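Local coordinates for heat shock protein 16 (Schizosaccharomyces pombe, PDB 3W1Z), which probably acts as a molecular chaperone of the small heat shock protein family, binding unfolded proteins, and assembles into a 16-subunit oligomer, at residues Val64-Gly69 against Ala108-Asp113; Asp40-Glu43 against Val48-Asp51; Val57-Val62 against Ala117-Gly122; Asp19-Ser22 against Arg26-Asn29. All blocks are in the same frame, centred on the assembly; numbering follows the deposited sequence.

Contact 1 (Val64-Gly69 against Ala108-Asp113)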
loop_
_atom_site.group_PDB
_atom_site.type_symbol
_atom_site.label_atom_id
_atom_site.label_comp_id
_atom_site.label_asym_id
_atom_site.label_seq_id
_atom_site.Cartn_x
_atom_site.Cartn_y
_atom_site.Cartn_z
ATOM N N VAL B 64 13.448 -9.948 -34.878
ATOM C CA VAL B 64 13.071 -10.827 -33.785
ATOM C C VAL B 64 14.261 -11.701 -33.425
ATOM O O VAL B 64 14.801 -12.393 -34.285
ATOM C CB VAL B 64 11.910 -11.751 -34.194
ATOM C CG1 VAL B 64 11.606 -12.752 -33.085
ATOM C CG2 VAL B 64 10.676 -10.940 -34.547
ATOM N N HIS B 65 14.682 -11.670 -32.165
ATOM C CA HIS B 65 15.718 -12.603 -31.734
ATOM C C HIS B 65 15.401 -13.274 -30.402
ATOM O O HIS B 65 14.583 -12.787 -29.622
ATOM C CB HIS B 65 17.112 -11.957 -31.729
ATOM C CG HIS B 65 17.302 -10.901 -30.686
ATOM N ND1 HIS B 65 17.518 -9.578 -30.998
ATOM C CD2 HIS B 65 17.335 -10.977 -29.332
ATOM C CE1 HIS B 65 17.665 -8.879 -29.885
ATOM N NE2 HIS B 65 17.557 -9.707 -28.861
ATOM N N TYR B 66 16.053 -14.407 -30.161
ATOM C CA TYR B 66 15.829 -15.192 -28.957
ATOM C C TYR B 66 17.161 -15.528 -28.293
ATOM O O TYR B 66 18.058 -16.081 -28.933
ATOM C CB TYR B 66 15.073 -16.476 -29.311
ATOM C CG TYR B 66 14.792 -17.383 -28.136
ATOM C CD1 TYR B 66 13.579 -17.325 -27.463
ATOM C CD2 TYR B 66 15.739 -18.303 -27.702
ATOM C CE1 TYR B 66 13.321 -18.154 -26.392
ATOM C CE2 TYR B 66 15.492 -19.130 -26.633
ATOM C CZ TYR B 66 14.285 -19.053 -25.979
ATOM O OH TYR B 66 14.045 -19.889 -24.914
ATOM N N ASP B 67 17.297 -15.172 -27.020
ATOM C CA ASP B 67 18.489 -15.531 -26.263
ATOM C C ASP B 67 18.136 -16.024 -24.860
ATOM O O ASP B 67 17.558 -15.277 -24.063
ATOM C CB ASP B 67 19.444 -14.340 -26.172
ATOM C CG ASP B 67 20.784 -14.713 -25.564
ATOM O OD1 ASP B 67 21.115 -15.915 -25.535
ATOM O OD2 ASP B 67 21.511 -13.798 -25.128
ATOM N N SER B 68 18.491 -17.278 -24.577
ATOM C CA SER B 68 18.343 -17.889 -23.250
ATOM C C SER B 68 17.021 -17.584 -22.547
ATOM O O SER B 68 17.005 -16.953 -21.492
ATOM C CB SER B 68 19.512 -17.488 -22.347
ATOM O OG SER B 68 19.539 -16.086 -22.139
ATOM N N GLY B 69 15.921 -18.052 -23.122
ATOM C CA GLY B 69 14.616 -17.893 -22.508
ATOM C C GLY B 69 13.990 -16.514 -22.619
ATOM O O GLY B 69 12.940 -16.263 -22.027
ATOM N N ALA B 108 8.797 -21.284 -20.513
ATOM C CA ALA B 108 8.664 -22.638 -21.030
ATOM C C ALA B 108 9.932 -23.060 -21.758
ATOM O O ALA B 108 10.717 -22.221 -22.196
ATOM C CB ALA B 108 7.463 -22.737 -21.958
ATOM N N LYS B 109 10.122 -24.368 -21.889
ATOM C CA LYS B 109 11.251 -24.897 -22.639
ATOM C C LYS B 109 10.868 -25.043 -24.102
ATOM O O LYS B 109 9.929 -25.762 -24.441
ATOM C CB LYS B 109 11.700 -26.236 -22.060
ATOM C CG LYS B 109 12.506 -26.108 -20.780
ATOM C CD LYS B 109 12.505 -27.405 -19.993
ATOM C CE LYS B 109 11.161 -27.646 -19.333
ATOM N NZ LYS B 109 10.869 -26.614 -18.300
ATOM N N ILE B 110 11.597 -24.348 -24.966
ATOM C CA ILE B 110 11.291 -24.345 -26.387
ATOM C C ILE B 110 12.492 -24.777 -27.215
ATOM O O ILE B 110 13.626 -24.754 -26.739
ATOM C CB ILE B 110 10.815 -22.951 -26.854
ATOM C CG1 ILE B 110 11.871 -21.887 -26.545
ATOM C CG2 ILE B 110 9.496 -22.587 -26.193
ATOM C CD1 ILE B 110 12.726 -21.505 -27.733
ATOM N N ASP B 111 12.240 -25.165 -28.460
ATOM C CA ASP B 111 13.324 -25.463 -29.381
ATOM C C ASP B 111 13.635 -24.177 -30.130
ATOM O O ASP B 111 12.834 -23.706 -30.937
ATOM C CB ASP B 111 12.915 -26.567 -30.359
ATOM C CG ASP B 111 14.102 -27.173 -31.086
ATOM O OD1 ASP B 111 15.129 -26.482 -31.247
ATOM O OD2 ASP B 111 14.005 -28.346 -31.498
ATOM N N ALA B 112 14.807 -23.615 -29.854
ATOM C CA ALA B 112 15.177 -22.302 -30.370
ATOM C C ALA B 112 15.283 -22.283 -31.889
ATOM O O ALA B 112 14.866 -21.324 -32.537
ATOM C CB ALA B 112 16.483 -21.837 -29.741
ATOM N N ASP B 113 15.837 -23.349 -32.453
ATOM C CA ASP B 113 16.072 -23.409 -33.890
ATOM C C ASP B 113 14.788 -23.646 -34.686
ATOM O O ASP B 113 14.780 -23.519 -35.911
ATOM C CB ASP B 113 17.122 -24.472 -34.215
ATOM C CG ASP B 113 18.465 -24.176 -33.570
ATOM O OD1 ASP B 113 19.335 -23.592 -34.249
ATOM O OD2 ASP B 113 18.645 -24.520 -32.383
#

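Contact 2 (Asp40-Glu43 against Val48-Asp51)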
loop_
_atom_site.group_PDB
_atom_site.type_symbol
_atom_site.label_atom_id
_atom_site.label_comp_id
_atom_site.label_asym_id
_atom_site.label_seq_id
_atom_site.Cartn_x
_atom_site.Cartn_y
_atom_site.Cartn_z
ATOM N N ASP B 40 -0.227 -10.009 -27.353
ATOM C CA ASP B 40 -1.042 -11.078 -26.792
ATOM C C ASP B 40 -0.199 -12.344 -26.742
ATOM O O ASP B 40 0.418 -12.721 -27.735
ATOM C CB ASP B 40 -2.281 -11.324 -27.654
ATOM C CG ASP B 40 -3.422 -10.383 -27.325
ATOM O OD1 ASP B 40 -3.197 -9.417 -26.567
ATOM O OD2 ASP B 40 -4.541 -10.606 -27.834
ATOM N N VAL B 41 -0.160 -12.994 -25.585
ATOM C CA VAL B 41 0.578 -14.243 -25.457
ATOM C C VAL B 41 -0.377 -15.406 -25.229
ATOM O O VAL B 41 -1.195 -15.378 -24.309
ATOM C CB VAL B 41 1.604 -14.192 -24.311
ATOM C CG1 VAL B 41 2.426 -15.472 -24.284
ATOM C CG2 VAL B 41 2.509 -12.982 -24.463
ATOM N N HIS B 42 -0.276 -16.424 -26.078
ATOM C CA HIS B 42 -1.109 -17.612 -25.944
ATOM C C HIS B 42 -0.246 -18.852 -25.788
ATOM O O HIS B 42 0.798 -18.975 -26.426
ATOM C CB HIS B 42 -2.025 -17.770 -27.157
ATOM C CG HIS B 42 -3.046 -16.677 -27.288
ATOM N ND1 HIS B 42 -2.719 -15.405 -27.683
ATOM C CD2 HIS B 42 -4.381 -16.685 -27.067
ATOM C CE1 HIS B 42 -3.820 -14.660 -27.703
ATOM N NE2 HIS B 42 -4.833 -15.412 -27.336
ATOM N N GLU B 43 -0.680 -19.773 -24.935
ATOM C CA GLU B 43 0.051 -21.016 -24.749
ATOM C C GLU B 43 -0.859 -22.234 -24.822
ATOM O O GLU B 43 -1.752 -22.408 -23.993
ATOM C CB GLU B 43 0.800 -21.013 -23.414
ATOM C CG GLU B 43 1.749 -22.192 -23.253
ATOM C CD GLU B 43 2.218 -22.388 -21.826
ATOM O OE1 GLU B 43 1.780 -21.624 -20.942
ATOM O OE2 GLU B 43 3.022 -23.313 -21.585
ATOM N N VAL B 48 3.766 -21.981 -28.138
ATOM C CA VAL B 48 3.413 -20.688 -27.562
ATOM C C VAL B 48 3.525 -19.594 -28.623
ATOM O O VAL B 48 4.563 -19.440 -29.270
ATOM C CB VAL B 48 4.261 -20.332 -26.312
ATOM C CG1 VAL B 48 5.739 -20.565 -26.565
ATOM C CG2 VAL B 48 4.006 -18.893 -25.884
ATOM N N SER B 49 2.440 -18.850 -28.806
ATOM C CA SER B 49 2.378 -17.823 -29.837
ATOM C C SER B 49 2.334 -16.420 -29.243
ATOM O O SER B 49 1.627 -16.167 -28.265
ATOM C CB SER B 49 1.162 -18.049 -30.737
ATOM O OG SER B 49 -0.038 -18.041 -29.982
ATOM N N VAL B 50 3.098 -15.513 -29.843
ATOM C CA VAL B 50 3.110 -14.117 -29.431
ATOM C C VAL B 50 2.670 -13.220 -30.582
ATOM O O VAL B 50 3.276 -13.227 -31.654
ATOM C CB VAL B 50 4.506 -13.674 -28.957
ATOM C CG1 VAL B 50 4.491 -12.206 -28.562
ATOM C CG2 VAL B 50 4.970 -14.538 -27.794
ATOM N N ASP B 51 1.607 -12.456 -30.356
ATOM C CA ASP B 51 1.082 -11.544 -31.365
ATOM C C ASP B 51 1.396 -10.098 -31.001
ATOM O O ASP B 51 0.908 -9.582 -29.998
ATOM C CB ASP B 51 -0.425 -11.737 -31.523
ATOM C CG ASP B 51 -0.780 -13.099 -32.085
ATOM O OD1 ASP B 51 -0.230 -13.467 -33.146
ATOM O OD2 ASP B 51 -1.599 -13.806 -31.462
HETATM O O HOH W 1 -4.038 -12.230 -30.846
#

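Contact 3 (Val57-Val62 against Ala117-Gly122)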
loop_
_atom_site.group_PDB
_atom_site.type_symbol
_atom_site.label_atom_id
_atom_site.label_comp_id
_atom_site.label_asym_id
_atom_site.label_seq_id
_atom_site.Cartn_x
_atom_site.Cartn_y
_atom_site.Cartn_z
ATOM N N VAL B 57 4.742 -0.378 -39.847
ATOM C CA VAL B 57 6.129 -0.822 -39.787
ATOM C C VAL B 57 6.445 -1.758 -40.949
ATOM O O VAL B 57 5.756 -2.756 -41.159
ATOM C CB VAL B 57 6.438 -1.547 -38.463
ATOM C CG1 VAL B 57 7.889 -2.003 -38.431
ATOM C CG2 VAL B 57 6.135 -0.641 -37.281
ATOM N N LYS B 58 7.484 -1.421 -41.705
ATOM C CA LYS B 58 7.922 -2.250 -42.821
ATOM C C LYS B 58 8.562 -3.534 -42.302
ATOM O O LYS B 58 9.181 -3.536 -41.238
ATOM C CB LYS B 58 8.921 -1.483 -43.685
ATOM C CG LYS B 58 8.389 -0.174 -44.244
ATOM C CD LYS B 58 9.512 0.837 -44.397
ATOM C CE LYS B 58 9.452 1.547 -45.737
ATOM N NZ LYS B 58 10.599 2.483 -45.903
ATOM N N LYS B 59 8.411 -4.620 -43.056
ATOM C CA LYS B 59 8.964 -5.913 -42.660
ATOM C C LYS B 59 10.481 -5.853 -42.501
ATOM O O LYS B 59 11.056 -6.545 -41.662
ATOM C CB LYS B 59 8.570 -7.006 -43.661
ATOM C CG LYS B 59 9.161 -8.375 -43.342
ATOM C CD LYS B 59 8.219 -9.512 -43.709
ATOM C CE LYS B 59 8.131 -9.720 -45.211
ATOM N NZ LYS B 59 7.333 -10.934 -45.544
ATOM N N GLU B 60 11.120 -5.011 -43.304
ATOM C CA GLU B 60 12.566 -4.847 -43.244
ATOM C C GLU B 60 12.986 -4.136 -41.960
ATOM O O GLU B 60 14.147 -4.202 -41.556
ATOM C CB GLU B 60 13.057 -4.056 -44.458
ATOM C CG GLU B 60 12.800 -2.559 -44.364
ATOM C CD GLU B 60 12.458 -1.936 -45.702
ATOM O OE1 GLU B 60 13.189 -1.023 -46.141
ATOM O OE2 GLU B 60 11.452 -2.357 -46.311
ATOM N N ASP B 61 12.036 -3.457 -41.323
ATOM C CA ASP B 61 12.332 -2.648 -40.144
ATOM C C ASP B 61 12.093 -3.363 -38.817
ATOM O O ASP B 61 12.341 -2.798 -37.753
ATOM C CB ASP B 61 11.543 -1.337 -40.181
ATOM C CG ASP B 61 12.111 -0.347 -41.176
ATOM O OD1 ASP B 61 13.329 -0.410 -41.446
ATOM O OD2 ASP B 61 11.343 0.495 -41.685
ATOM N N VAL B 62 11.611 -4.599 -38.876
ATOM C CA VAL B 62 11.400 -5.377 -37.662
ATOM C C VAL B 62 12.455 -6.474 -37.542
ATOM O O VAL B 62 12.880 -7.049 -38.544
ATOM C CB VAL B 62 9.969 -5.980 -37.605
ATOM C CG1 VAL B 62 9.709 -6.869 -38.808
ATOM C CG2 VAL B 62 9.746 -6.746 -36.306
ATOM N N ALA B 117 8.748 -16.760 -37.430
ATOM C CA ALA B 117 7.958 -15.542 -37.278
ATOM C C ALA B 117 7.299 -15.107 -38.586
ATOM O O ALA B 117 7.954 -15.027 -39.628
ATOM C CB ALA B 117 8.824 -14.415 -36.715
ATOM N N ASN B 118 6.003 -14.809 -38.515
ATOM C CA ASN B 118 5.240 -14.378 -39.683
ATOM C C ASN B 118 4.671 -12.976 -39.491
ATOM O O ASN B 118 3.941 -12.726 -38.535
ATOM C CB ASN B 118 4.100 -15.358 -39.958
ATOM C CG ASN B 118 4.551 -16.803 -39.917
ATOM O OD1 ASN B 118 4.644 -17.406 -38.848
ATOM N ND2 ASN B 118 4.832 -17.370 -41.085
ATOM N N PHE B 119 4.993 -12.066 -40.403
ATOM C CA PHE B 119 4.525 -10.687 -40.292
ATOM C C PHE B 119 3.518 -10.335 -41.381
ATOM O O PHE B 119 3.859 -10.291 -42.562
ATOM C CB PHE B 119 5.707 -9.716 -40.337
ATOM C CG PHE B 119 5.325 -8.285 -40.093
ATOM C CD1 PHE B 119 5.748 -7.283 -40.952
ATOM C CD2 PHE B 119 4.539 -7.942 -39.008
ATOM C CE1 PHE B 119 5.397 -5.964 -40.726
ATOM C CE2 PHE B 119 4.184 -6.626 -38.777
ATOM C CZ PHE B 119 4.614 -5.637 -39.638
ATOM N N SER B 120 2.276 -10.085 -40.979
ATOM C CA SER B 120 1.235 -9.716 -41.935
ATOM C C SER B 120 0.229 -8.719 -41.360
ATOM O O SER B 120 -0.185 -8.833 -40.204
ATOM C CB SER B 120 0.520 -10.966 -42.458
ATOM O OG SER B 120 0.212 -11.859 -41.403
ATOM N N ASN B 121 -0.155 -7.747 -42.186
ATOM C CA ASN B 121 -1.123 -6.716 -41.812
ATOM C C ASN B 121 -0.801 -6.007 -40.499
ATOM O O ASN B 121 -1.684 -5.788 -39.670
ATOM C CB ASN B 121 -2.539 -7.292 -41.773
ATOM C CG ASN B 121 -2.981 -7.841 -43.114
ATOM O OD1 ASN B 121 -2.571 -7.348 -44.165
ATOM N ND2 ASN B 121 -3.820 -8.869 -43.085
ATOM N N GLY B 122 0.467 -5.658 -40.315
ATOM C CA GLY B 122 0.893 -4.942 -39.127
ATOM C C GLY B 122 0.941 -5.802 -37.880
ATOM O O GLY B 122 1.240 -5.309 -36.794
#

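Contact 4 (Asp19-Ser22 against Arg26-Asn29)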
loop_
_atom_site.group_PDB
_atom_site.type_symbol
_atom_site.label_atom_id
_atom_site.label_comp_id
_atom_site.label_asym_id
_atom_site.label_seq_id
_atom_site.Cartn_x
_atom_site.Cartn_y
_atom_site.Cartn_z
ATOM N N ASP B 19 3.679 -15.284 -14.879
ATOM C CA ASP B 19 3.070 -14.482 -15.937
ATOM C C ASP B 19 3.420 -13.010 -15.792
ATOM O O ASP B 19 3.810 -12.360 -16.763
ATOM C CB ASP B 19 1.547 -14.636 -15.925
ATOM C CG ASP B 19 1.075 -15.852 -16.694
ATOM O OD1 ASP B 19 1.927 -16.662 -17.111
ATOM O OD2 ASP B 19 -0.153 -16.000 -16.873
ATOM N N PHE B 20 3.260 -12.484 -14.578
ATOM C CA PHE B 20 3.594 -11.089 -14.317
ATOM C C PHE B 20 5.038 -10.784 -14.677
ATOM O O PHE B 20 5.322 -9.878 -15.459
ATOM C CB PHE B 20 3.379 -10.732 -12.849
ATOM C CG PHE B 20 3.690 -9.297 -12.532
ATOM C CD1 PHE B 20 3.083 -8.278 -13.245
ATOM C CD2 PHE B 20 4.582 -8.965 -11.526
ATOM C CE1 PHE B 20 3.360 -6.958 -12.967
ATOM C CE2 PHE B 20 4.862 -7.642 -11.241
ATOM C CZ PHE B 20 4.248 -6.637 -11.965
ATOM N N VAL B 21 5.946 -11.559 -14.097
ATOM C CA VAL B 21 7.373 -11.304 -14.221
ATOM C C VAL B 21 7.869 -11.602 -15.634
ATOM O O VAL B 21 8.921 -11.118 -16.051
ATOM C CB VAL B 21 8.171 -12.129 -13.181
ATOM C CG1 VAL B 21 8.373 -13.561 -13.660
ATOM C CG2 VAL B 21 9.497 -11.474 -12.892
ATOM N N SER B 22 7.092 -12.388 -16.371
ATOM C CA SER B 22 7.435 -12.735 -17.742
ATOM C C SER B 22 7.007 -11.642 -18.710
ATOM O O SER B 22 7.838 -11.023 -19.374
ATOM C CB SER B 22 6.780 -14.057 -18.146
ATOM O OG SER B 22 7.312 -15.143 -17.405
ATOM N N ARG B 26 7.055 -3.313 -18.000
ATOM C CA ARG B 26 7.832 -2.540 -17.040
ATOM C C ARG B 26 8.902 -3.386 -16.355
ATOM O O ARG B 26 9.892 -2.857 -15.851
ATOM C CB ARG B 26 6.904 -1.919 -15.994
ATOM C CG ARG B 26 5.595 -2.672 -15.812
ATOM C CD ARG B 26 4.409 -1.809 -16.218
ATOM N NE ARG B 26 3.334 -2.595 -16.818
ATOM C CZ ARG B 26 2.045 -2.444 -16.533
ATOM N NH1 ARG B 26 1.659 -1.536 -15.646
ATOM N NH2 ARG B 26 1.139 -3.203 -17.135
ATOM N N LEU B 27 8.699 -4.700 -16.340
ATOM C CA LEU B 27 9.593 -5.596 -15.613
ATOM C C LEU B 27 10.677 -6.214 -16.497
ATOM O O LEU B 27 11.494 -7.004 -16.024
ATOM C CB LEU B 27 8.786 -6.689 -14.907
ATOM C CG LEU B 27 9.372 -7.273 -13.622
ATOM C CD1 LEU B 27 9.901 -6.163 -12.742
ATOM C CD2 LEU B 27 8.315 -8.067 -12.882
ATOM N N ASN B 28 10.679 -5.864 -17.779
ATOM C CA ASN B 28 11.724 -6.332 -18.683
ATOM C C ASN B 28 12.374 -5.210 -19.484
ATOM O O ASN B 28 11.730 -4.613 -20.346
ATOM C CB ASN B 28 11.162 -7.370 -19.658
ATOM C CG ASN B 28 10.818 -8.684 -18.987
ATOM O OD1 ASN B 28 9.749 -8.830 -18.396
ATOM N ND2 ASN B 28 11.719 -9.654 -19.090
ATOM N N ASN B 29 13.645 -4.938 -19.192
ATOM C CA ASN B 29 14.506 -4.116 -20.047
ATOM C C ASN B 29 13.863 -2.832 -20.585
ATOM O O ASN B 29 13.970 -2.527 -21.773
ATOM C CB ASN B 29 15.048 -4.966 -21.206
ATOM C CG ASN B 29 16.183 -4.289 -21.954
ATOM O OD1 ASN B 29 16.868 -3.418 -21.417
ATOM N ND2 ASN B 29 16.378 -4.682 -23.207
#

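Contact 1 (Val64-Gly69 against Ala108-Asp113)
The aromatic ring of Tyr66 meets Ile110 and Ala112 in a contact that illustrates how one side chain can join a strand to a distant loop. The main interaction is CH-pi in kind. The terminal methyl of Ile110 lies over one face of the ring, with Ile110 CD1 3.8 Å from the centroid of Tyr66 and 28° off the ring normal. It is displaced toward the phenol end, so that Ile110 CD1 comes within 3.4 Å of Tyr66 CZ. The two side chains approach from opposite directions: Tyr66 swings CG anti to its own backbone N (chi1 180°), which extends the ring toward the loop, while Ile110 reaches back with its CG1-CD1 branch.

Plain van der Waals contact completes the meeting. Ile110 CG1 sits 3.4 Å from Tyr66 OH, so the apolar branch enters beside the hydroxyl and ends with its methyl over the ring face. On the stem side of the ring, Ala112 CB approaches Tyr66 CD2 at 4.1 Å, a looser touch that comes in at a slant. Ile110 and Ala112 thus meet different parts of the same ring.

The arrangement joins strand 62-67 of the alpha-crystallin sandwich to the loop between strands 98-105 and 116-120. Within this chain that strand is outermost in the three-stranded sheet, but it pairs antiparallel with a strand of the second subunit, so the sheet runs on across the interface. Ile115 touches both Tyr66 and Ile110, and both also pack on Leu128 of strand 123-129 in the other sheet.

Contact 2 (Asp40-Glu43 against Val48-Asp51)
Asp51 OD2 is gripped by two partners: a water donates to it at 3.0 Å, and Arg81 of the third subunit forms a salt bridge with it. The same water reaches Asp40 OD2 across the hairpin, though weakly, at 3.5 Å. The other oxygens are also engaged, Asp51 OD1 by the hydroxyl of Thr125 and Asp40 OD1 by the backbone N of Arg95 of the third subunit.

The backbones of strands 39-43 and 47-53 form a regular antiparallel hairpin. Asp40 with Asp51 and His42 with Ser49 are the hydrogen-bonded pairs; the bond from His42 N to Ser49 O measures 2.9 Å and is almost straight, at 177°. Val41 with Val50 and Glu43 with Val48 are the non-hydrogen-bonded pairs, and their side chains occupy the opposite face. There Val41 CG1 meets Val48 CG2 at 4.1 Å, the two valines lying side by side, and Glu43 forms a salt bridge with Lys130. On the polar face, Ser49 OG rests 3.5 Å from His42 CB.

The like charges of Asp40 and Asp51 on that polar face are probably eased by the water and by Arg81 of the third subunit, which would link the charge of this face to the subunit interface.

Contact 3 (Val57-Val62 against Ala117-Gly122)
The backbones stay well apart, the nearest pairs of CA atoms being Val57 with Gly122 at 6.7 Å and Lys59 with Phe119 at 6.9 Å, as befits a loop lying against the strand outermost in this chain's four-stranded sheet. This is the alpha-crystallin fold, a beta-sandwich, and segment 57-62 lies in the connection from strand 47-53 of one sheet to strand 62-67 of the other. Phe119, on strand 116-120, spans the gap by itself. With CG anti to the backbone N (chi1 -174°), its ring is carried across to the backbone of Val57 to Lys59.

Lys59 comes to the ring obliquely, its CA and CB both 3.9 Å from Phe119 CD1. The amine of that lysine bonds Lys143 O of the second subunit. Within the loop, Asp61 N bonds Lys58 O at 2.9 Å, closing a turn that contains Lys59 and Glu60. Leu54 also packs on Phe119, and Val62 shares that neighbour.

The closest approach is a backbone oxygen at the ring's edge: Val57 O lies near the plane of the aromatic ring, 3.3 Å from Phe119 CE1 and 3.5 Å from Phe119 CZ.

Contact 4 (Asp19-Ser22 against Arg26-Asn29)
Here an apolar contact closes the turn that follows a helix: Leu27 folds back on Phe20 and Val21 near the end of helix 11-23, in the N-terminal arm that precedes strand 39-43. Only three residues separate the two segments, yet 224 Å² of surface is buried between them, an example of how a short reversal can cover its own helix.

The touching is done largely by one methyl. Leu27 CD2 comes to 3.6 Å from Val21 CG2 and is equally near Val21 CA, so it sits against both branch and backbone of the valine. The same methyl of Leu27, CD2, reaches Phe20 CE2 at 3.8 Å, approaching the ring at a slant while the two side chains cross at about a right angle. The torsions serve this: Leu27 puts CG roughly anti to its backbone N (chi1 -151°), which brings CD2 back against the helix, and Val21 CG2 is likewise anti to its own N, turned to the incoming methyl.

The side chain of Asn28 also lies near the carbonyl oxygens of Val21 and Ser22. Two serine hydroxyls bond nearby helix carbonyls, Ser22 OG to Ser18 O and Ser24 OG to Phe20 O.

The second subunit adds to the apolar cluster: its Val21 packs on Val21 and its Phe17 on Leu27. Gln4 of the fourth subunit is a separate packing neighbour of Phe20. Such a helix followed by a folded-back chain, shared between subunits, is consistent with the part that the N-terminal arms of small heat shock proteins play in oligomer assembly.

Overall arrangement
Along the chain contact 4 comes first, then contact 2, and contact 1 is nested inside the loop closed by contact 3. Contacts 1, 2 and 3 belong to the alpha-crystallin sandwich, whereas contact 4 lies in the N-terminal arm, its centre about 24 Å from that of contact 3, on the opposite side of the chain's centre. Contacts 1 and 2, with centres about 14 Å apart, touch where Ile110 of the loop packs on Val48 of strand 47-53. Contacts 2 and 3 reach the same four-stranded sheet without meeting. Contacts 1, 3 and 4 adjoin the second subunit and contacts 2, 3 and 4 the third, so packing within the chain and oligomer interfaces are closely interwoven.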